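Local atomic coordinates of methyltransferase (Thermus thermophilus, PDB entry 1WS6), a protein that is a Rossmann-like enzyme that probably transfers a methyl group from S-adenosylmethionine to a substrate, perhaps RNA. Residues A[126-131]-A[151-156]. Sequence-based numbering, arbitrary orientation.
Sequences ALFGEL and LYLPLG
The backbone bond from Glu130 N to Ala126 O, 3.0 Å long, spans the helical turn from which Phe128 reaches across to Leu153 and Leu151. The setting is a Rossmann-like methyltransferase fold with strand order 3-2-1-4-5-7-6. Helix 126-134 makes the crossover between the parallel strands 111-116 and 141-148, while residues 151-156 belong to the loop leading from strand 141-148 to the edge strand 157-161. The contact illustrates how a single aromatic side chain can join a crossover helix to the loop that follows strand 141-148: no hydrogen bond links the two segments, and only 97 Å² is buried between them, about half of it on Phe128.

The bond by which the Phe128 side chain leaves the backbone points toward the loop, and with CG beside the backbone N and anti to the carbonyl carbon (chi1 -66°) the CD1/CE1 side of the ring comes to Leu153. There it meets one branch of that residue: the methyl CD2 of Leu153 approaches the ring obliquely, 3.5 Å from Phe128 CD1, a snug apolar fit. The two side chains cross nearly perpendicularly, and Leu153 CD2 also lies 4.1 Å from Phe128 CE1. Leu145 of strand 141-148 touches both Phe128 and Leu153, and His147 of the same strand also meets Phe128. Met116 and Pro118 add further packing against the Phe128 side chain, drawing in strand 111-116 and the loop after it. Leu151 makes a looser approach from another direction, its CD1 near the ring plane at the edge, 4.3 Å from Phe128 CE1.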
# COMPACT_ATOMS: atom_id res chain seq x y z
N ALA A 126 15.16 7.17 -0.64
CA ALA A 126 15.80 6.69 0.57
C ALA A 126 14.74 5.79 1.22
O ALA A 126 15.05 4.72 1.74
CB ALA A 126 16.14 7.86 1.49
N LEU A 127 13.48 6.23 1.17
CA LEU A 127 12.39 5.45 1.76
C LEU A 127 12.23 4.10 1.05
O LEU A 127 12.15 3.07 1.71
CB LEU A 127 11.06 6.22 1.72
CG LEU A 127 10.94 7.35 2.76
CD1 LEU A 127 9.59 7.99 2.66
CD2 LEU A 127 11.15 6.80 4.16
N PHE A 128 12.22 4.12 -0.28
CA PHE A 128 12.09 2.87 -1.04
C PHE A 128 13.29 1.99 -0.73
O PHE A 128 13.15 0.78 -0.58
CB PHE A 128 12.05 3.16 -2.55
CG PHE A 128 10.83 3.92 -2.99
CD1 PHE A 128 10.88 4.75 -4.10
CD2 PHE A 128 9.62 3.79 -2.31
CE1 PHE A 128 9.75 5.44 -4.53
CE2 PHE A 128 8.49 4.47 -2.74
CZ PHE A 128 8.55 5.30 -3.84
N GLY A 129 14.46 2.61 -0.64
CA GLY A 129 15.68 1.88 -0.34
C GLY A 129 15.56 1.12 0.97
O GLY A 129 15.97 -0.03 1.07
N GLU A 130 14.98 1.77 1.97
CA GLU A 130 14.79 1.15 3.28
C GLU A 130 13.82 -0.03 3.20
O GLU A 130 14.06 -1.08 3.80
CB GLU A 130 14.26 2.19 4.28
CG GLU A 130 15.29 3.25 4.65
CD GLU A 130 16.39 2.72 5.56
OE1 GLU A 130 17.41 3.43 5.73
OE2 GLU A 130 16.25 1.60 6.12
N LEU A 131 12.73 0.14 2.46
CA LEU A 131 11.75 -0.92 2.31
C LEU A 131 12.42 -2.11 1.63
O LEU A 131 12.34 -3.24 2.10
CB LEU A 131 10.58 -0.45 1.45
CG LEU A 131 9.21 -1.10 1.62
CD1 LEU A 131 8.43 -0.93 0.33
CD2 LEU A 131 9.32 -2.57 1.98
N LEU A 151 10.44 10.96 -11.05
CA LEU A 151 11.39 10.28 -10.17
C LEU A 151 11.68 8.96 -10.87
O LEU A 151 10.75 8.27 -11.29
CB LEU A 151 10.73 10.04 -8.81
CG LEU A 151 11.61 9.66 -7.61
CD1 LEU A 151 11.49 8.18 -7.32
CD2 LEU A 151 13.05 10.07 -7.86
N TYR A 152 12.96 8.60 -11.02
CA TYR A 152 13.30 7.35 -11.69
C TYR A 152 14.14 6.37 -10.88
O TYR A 152 15.16 6.74 -10.30
CB TYR A 152 14.03 7.62 -13.01
CG TYR A 152 14.38 6.34 -13.74
CD1 TYR A 152 13.39 5.56 -14.32
CD2 TYR A 152 15.68 5.86 -13.77
CE1 TYR A 152 13.68 4.35 -14.91
CE2 TYR A 152 15.98 4.64 -14.36
CZ TYR A 152 14.98 3.89 -14.92
OH TYR A 152 15.25 2.66 -15.46
N LEU A 153 13.73 5.11 -10.88
CA LEU A 153 14.45 4.05 -10.18
C LEU A 153 14.75 2.94 -11.18
O LEU A 153 13.87 2.55 -11.96
CB LEU A 153 13.62 3.46 -9.04
CG LEU A 153 13.22 4.30 -7.83
CD1 LEU A 153 12.25 5.38 -8.25
CD2 LEU A 153 12.55 3.40 -6.81
N PRO A 154 15.98 2.41 -11.18
CA PRO A 154 16.38 1.33 -12.09
C PRO A 154 16.08 -0.05 -11.48
O PRO A 154 16.43 -1.08 -12.06
CB PRO A 154 17.87 1.57 -12.24
CG PRO A 154 18.25 1.96 -10.84
CD PRO A 154 17.15 2.93 -10.44
N LEU A 155 15.44 -0.05 -10.32
CA LEU A 155 15.14 -1.29 -9.62
C LEU A 155 14.22 -2.25 -10.36
O LEU A 155 14.32 -3.47 -10.18
CB LEU A 155 14.54 -0.98 -8.24
CG LEU A 155 15.46 -0.34 -7.20
CD1 LEU A 155 16.67 -1.24 -6.98
CD2 LEU A 155 15.91 1.03 -7.67
N GLY A 156 13.33 -1.72 -11.20
CA GLY A 156 12.43 -2.60 -11.91
C GLY A 156 11.66 -1.91 -13.01
O GLY A 156 11.95 -0.77 -13.37